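Local coordinates for galactonate dehydratase (Zobellia galactanivorans, PDB 5OLC), which is an enzyme of the enolase superfamily, joining a mandelate racemase-type N-terminal domain to a TIM-barrel-like C-terminal domain, at residues 200-205 with 252-257; 303-306 with 310-313. All blocks are in the same frame, centred on the assembly; numbering follows the deposited sequence.

Interaction 1 (200-205 with 252-257)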
loop_
_atom_site.group_PDB
_atom_site.type_symbol
_atom_site.label_atom_id
_atom_site.label_comp_id
_atom_site.label_asym_id
_atom_site.label_seq_id
_atom_site.Cartn_x
_atom_site.Cartn_y
_atom_site.Cartn_z
ATOM N N MET A 200 8.347 1.115 35.062
ATOM C CA MET A 200 7.386 1.153 33.945
ATOM C C MET A 200 6.117 1.915 34.343
ATOM O O MET A 200 5.721 1.857 35.505
ATOM C CB MET A 200 7.006 -0.266 33.476
ATOM C CG MET A 200 8.170 -1.096 32.982
ATOM S SD MET A 200 9.092 -1.947 34.291
ATOM C CE MET A 200 8.006 -3.218 34.661
ATOM N N ILE A 201 5.472 2.598 33.376
ATOM C CA ILE A 201 4.243 3.368 33.599
ATOM C C ILE A 201 3.030 2.717 32.889
ATOM O O ILE A 201 3.163 2.227 31.766
ATOM C CB ILE A 201 4.412 4.880 33.260
ATOM C CG1 ILE A 201 4.875 5.108 31.805
ATOM C CG2 ILE A 201 5.379 5.532 34.244
ATOM C CD1 ILE A 201 4.544 6.465 31.205
ATOM N N ASP A 202 1.867 2.684 33.571
ATOM C CA ASP A 202 0.632 2.095 33.055
ATOM C C ASP A 202 -0.523 3.095 33.124
ATOM O O ASP A 202 -0.979 3.447 34.214
ATOM C CB ASP A 202 0.297 0.796 33.810
ATOM C CG ASP A 202 -0.961 0.060 33.358
ATOM O OD1 ASP A 202 -1.453 0.335 32.228
ATOM O OD2 ASP A 202 -1.445 -0.810 34.122
ATOM N N SER A 203 -1.000 3.539 31.950
ATOM C CA SER A 203 -2.084 4.508 31.822
ATOM C C SER A 203 -3.453 3.912 32.091
ATOM O O SER A 203 -4.264 4.554 32.755
ATOM C CB SER A 203 -2.065 5.150 30.437
ATOM O OG SER A 203 -3.277 5.822 30.135
ATOM N N ASN A 204 -3.711 2.692 31.566
ATOM C CA ASN A 204 -4.994 1.972 31.590
ATOM C C ASN A 204 -5.929 2.707 30.639
ATOM O O ASN A 204 -7.048 3.064 31.019
ATOM C CB ASN A 204 -5.621 1.848 32.999
ATOM C CG ASN A 204 -4.665 1.458 34.092
ATOM O OD1 ASN A 204 -4.394 2.232 35.026
ATOM N ND2 ASN A 204 -4.156 0.235 34.012
ATOM N N HIS A 205 -5.435 2.973 29.395
ATOM C CA HIS A 205 -6.106 3.695 28.289
ATOM C C HIS A 205 -6.818 4.999 28.754
ATOM O O HIS A 205 -7.753 5.473 28.096
ATOM C CB HIS A 205 -7.050 2.779 27.469
ATOM C CG HIS A 205 -7.522 1.568 28.200
ATOM N ND1 HIS A 205 -6.741 0.432 28.280
ATOM C CD2 HIS A 205 -8.647 1.382 28.923
ATOM C CE1 HIS A 205 -7.424 -0.419 29.027
ATOM N NE2 HIS A 205 -8.580 0.108 29.433
ATOM N N GLY A 252 1.127 -3.225 25.139
ATOM C CA GLY A 252 -0.310 -3.319 24.916
ATOM C C GLY A 252 -0.783 -4.693 24.515
ATOM O O GLY A 252 0.007 -5.518 24.063
ATOM N N GLY A 253 -2.074 -4.928 24.679
ATOM C CA GLY A 253 -2.683 -6.198 24.320
ATOM C C GLY A 253 -3.460 -6.816 25.451
ATOM O O GLY A 253 -4.031 -7.890 25.259
ATOM N N GLU A 254 -3.492 -6.153 26.646
ATOM C CA GLU A 254 -4.264 -6.614 27.812
ATOM C C GLU A 254 -5.644 -7.019 27.299
ATOM O O GLU A 254 -6.057 -8.163 27.464
ATOM C CB GLU A 254 -4.490 -5.465 28.806
ATOM C CG GLU A 254 -3.346 -5.099 29.728
ATOM C CD GLU A 254 -3.788 -4.184 30.860
ATOM O OE1 GLU A 254 -3.051 -3.215 31.157
ATOM O OE2 GLU A 254 -4.878 -4.419 31.437
ATOM N N CYS A 255 -6.294 -6.077 26.576
ATOM C CA CYS A 255 -7.629 -6.136 25.985
ATOM C C CYS A 255 -7.684 -6.839 24.605
ATOM O O CYS A 255 -8.724 -6.794 23.937
ATOM C CB CYS A 255 -8.226 -4.733 25.929
ATOM S SG CYS A 255 -7.927 -3.750 27.420
ATOM N N GLU A 256 -6.588 -7.519 24.201
ATOM C CA GLU A 256 -6.545 -8.275 22.945
ATOM C C GLU A 256 -6.792 -9.758 23.194
ATOM O O GLU A 256 -6.257 -10.331 24.141
ATOM C CB GLU A 256 -5.251 -8.023 22.164
ATOM C CG GLU A 256 -5.270 -6.753 21.333
ATOM C CD GLU A 256 -6.209 -6.716 20.138
ATOM O OE1 GLU A 256 -6.609 -7.794 19.647
ATOM O OE2 GLU A 256 -6.531 -5.597 19.679
ATOM N N TYR A 257 -7.667 -10.352 22.378
ATOM C CA TYR A 257 -8.115 -11.735 22.514
ATOM C C TYR A 257 -7.895 -12.541 21.237
ATOM O O TYR A 257 -8.153 -12.056 20.133
ATOM C CB TYR A 257 -9.614 -11.761 22.896
ATOM C CG TYR A 257 -9.947 -11.082 24.213
ATOM C CD1 TYR A 257 -10.128 -9.702 24.284
ATOM C CD2 TYR A 257 -10.133 -11.824 25.375
ATOM C CE1 TYR A 257 -10.416 -9.069 25.496
ATOM C CE2 TYR A 257 -10.432 -11.206 26.591
ATOM C CZ TYR A 257 -10.571 -9.828 26.646
ATOM O OH TYR A 257 -10.889 -9.222 27.838
#
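Asp202 and His205 meet Glu254 and Cys255 in a sparse side-chain contact at the rim of the TIM-barrel-like domain formed by the C-terminal ends of its strands, where the loops following two barrel strands face each other across the strand that separates them. Strand 198-202 pairs with 224-228, which in turn pairs with 250-252, so 200-205 and 252-257 are next-but-one neighbours. Even their nearest CA atoms, those of His205 and Gly252, are 9.7 Å apart, and side chains must span the gap. The acidic pair illustrates how an enolase-superfamily barrel concentrates carboxylates at the ends of successive strands. With its CG opposite the backbone N (chi1 -179°), Asp202 reaches across the rim, and Glu254, extended beyond CG, comes from the opposite direction. Their carboxylate planes are turned 67° apart, with Asp202 OD1 4.0 Å from Glu254 OE1. Like charges this close would be expected to favour a cation beside them. Glu228, at the end of the intervening strand, brings a third carboxylate close to Glu254, an arrangement consistent with the metal-binding acidic cluster of this superfamily. Lys172 makes a long, weak ion pair with Asp202 OD2, while OD1 accepts a weak hydrogen bond from Asn204 N at 3.3 Å.

The second half of the contact lies nearer the subunit interface. A type I turn from Gly253 to Glu256, closed by Glu256 N to Gly253 O at 2.8 Å, presents Cys255 to His205. The imidazole's NE2 is hydrogen-bonded to Asp95 of the second subunit, and ND1 makes a weak hydrogen bond to Glu229 of the same chain, so both nitrogens have a partner, the firmer one across the interface. Cys255 SG approaches this ring obliquely, 53° off its normal, and touches CE1 at 3.7 Å.

Interaction 2 (303-306 with 310-313)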
loop_
_atom_site.group_PDB
_atom_site.type_symbol
_atom_site.label_atom_id
_atom_site.label_comp_id
_atom_site.label_asym_id
_atom_site.label_seq_id
_atom_site.Cartn_x
_atom_site.Cartn_y
_atom_site.Cartn_z
ATOM N N PRO A 303 3.421 -11.607 29.540
ATOM C CA PRO A 303 1.972 -11.705 29.741
ATOM C C PRO A 303 1.422 -10.772 30.819
ATOM O O PRO A 303 2.174 -10.252 31.655
ATOM C CB PRO A 303 1.760 -13.187 30.056
ATOM C CG PRO A 303 3.018 -13.626 30.662
ATOM C CD PRO A 303 4.119 -12.809 30.042
ATOM N N HIS A 304 0.113 -10.523 30.763
ATOM C CA HIS A 304 -0.567 -9.716 31.763
ATOM C C HIS A 304 -1.076 -10.703 32.823
ATOM O O HIS A 304 -1.619 -11.755 32.456
ATOM C CB HIS A 304 -1.725 -8.928 31.125
ATOM C CG HIS A 304 -2.494 -8.073 32.094
ATOM N ND1 HIS A 304 -3.775 -8.424 32.519
ATOM C CD2 HIS A 304 -2.141 -6.907 32.687
ATOM C CE1 HIS A 304 -4.147 -7.469 33.359
ATOM N NE2 HIS A 304 -3.198 -6.536 33.496
ATOM N N THR A 305 -0.827 -10.407 34.125
ATOM C CA THR A 305 -1.274 -11.247 35.252
ATOM C C THR A 305 -1.804 -10.403 36.402
ATOM O O THR A 305 -1.056 -9.609 36.978
ATOM C CB THR A 305 -0.231 -12.291 35.726
ATOM O OG1 THR A 305 1.030 -12.123 35.067
ATOM C CG2 THR A 305 -0.728 -13.710 35.564
ATOM N N TRP A 306 -3.104 -10.577 36.732
ATOM C CA TRP A 306 -3.770 -9.833 37.799
ATOM C C TRP A 306 -4.911 -10.644 38.438
ATOM O O TRP A 306 -6.083 -10.236 38.396
ATOM C CB TRP A 306 -4.253 -8.459 37.284
ATOM C CG TRP A 306 -4.336 -7.381 38.328
ATOM C CD1 TRP A 306 -3.292 -6.785 38.978
ATOM C CD2 TRP A 306 -5.526 -6.702 38.772
ATOM N NE1 TRP A 306 -3.756 -5.801 39.825
ATOM C CE2 TRP A 306 -5.127 -5.733 39.723
ATOM C CE3 TRP A 306 -6.898 -6.842 38.483
ATOM C CZ2 TRP A 306 -6.049 -4.898 40.378
ATOM C CZ3 TRP A 306 -7.810 -6.016 39.131
ATOM C CH2 TRP A 306 -7.385 -5.056 40.063
ATOM N N ILE A 310 -3.486 -19.216 40.742
ATOM C CA ILE A 310 -3.841 -20.097 39.615
ATOM C C ILE A 310 -3.375 -19.399 38.337
ATOM O O ILE A 310 -2.698 -20.026 37.527
ATOM C CB ILE A 310 -5.335 -20.520 39.532
ATOM C CG1 ILE A 310 -5.746 -21.339 40.764
ATOM C CG2 ILE A 310 -5.565 -21.339 38.269
ATOM C CD1 ILE A 310 -7.175 -21.424 41.013
ATOM N N ALA A 311 -3.687 -18.076 38.217
ATOM C CA ALA A 311 -3.304 -17.150 37.151
ATOM C C ALA A 311 -1.797 -16.917 37.127
ATOM O O ALA A 311 -1.196 -17.012 36.047
ATOM C CB ALA A 311 -3.991 -15.824 37.350
ATOM N N ILE A 312 -1.177 -16.585 38.300
ATOM C CA ILE A 312 0.270 -16.344 38.356
ATOM C C ILE A 312 1.035 -17.593 37.907
ATOM O O ILE A 312 1.927 -17.470 37.072
ATOM C CB ILE A 312 0.751 -15.778 39.706
ATOM C CG1 ILE A 312 0.008 -14.484 40.035
ATOM C CG2 ILE A 312 2.277 -15.551 39.717
ATOM C CD1 ILE A 312 -0.314 -14.279 41.520
ATOM N N SER A 313 0.622 -18.792 38.383
ATOM C CA SER A 313 1.230 -20.079 38.016
ATOM C C SER A 313 1.286 -20.298 36.509
ATOM O O SER A 313 2.356 -20.621 36.004
ATOM C CB SER A 313 0.508 -21.239 38.689
ATOM O OG SER A 313 0.784 -21.223 40.075
#
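In Thr305 a chi1 of 7° places OG1 near the backbone N and turns CG2 toward the helical residues Ala311 and Ile312, one branch serving hydrogen bonding and the other packing. The contact belongs to a beta-alpha unit of the TIM-barrel-like domain: segment 303-306 follows strand 300-301, whereas segment 310-313 is part of helix 309-321, which begins only a few residues later. It is a compact example of a loop folding back on the helix it leads into, with the CA atoms of Thr305 and Ile312 6.2 Å apart.

The threonine methyl does the touching, and it meets mostly helix backbone. CG2 lies 3.4 Å from Ala311 O and 3.7 Å from Ala311 C, so it rests against the peptide group between Ala311 and Ile312. The Ala311 methyl also faces the loop, its CB 4.3 Å from Thr305 CG2. Ile312 contributes its backbone here, while its branched side chain packs on Met336 and Leu338.

All three touching residues are buried, and the polar branch of Thr305 is satisfied outside the pair: OG1 is hydrogen-bonded to the carbonyl O of Glu337, at the start of strand 337-339. The threonine therefore bridges the helix and the first residue of that strand. On the helix side, Ala311 N is hydrogen-bonded to Glu55 of strand 51-56, in the N-terminal part of the chain, so the same turn also meets the neighbouring three-stranded sheet. Past the peptide group, the methyl reaches the next residue, with Thr305 CG2 4.0 Å from Ile312 CA.

Overall arrangement
Following the chain from the N terminus, interaction 1 comes first: the chain leaves strand 198-202, runs through helix 209-219, strand 224-228 and helix 236-245, and comes back just beyond strand 250-252, where interaction 1 closes this long loop. Interaction 2 opens later, after strand 300-301, and closes a short turn into helix 309-321. The two are in series, neither nesting nor crossing. In space they are neighbours, with centres about 15 Å apart, and they touch by packing of Glu254 OE2 against His304 NE2 at 3.4 Å. Interaction 1 reaches outward to a second subunit, whereas interaction 2 faces strands 51-56 and 337-339 within the chain.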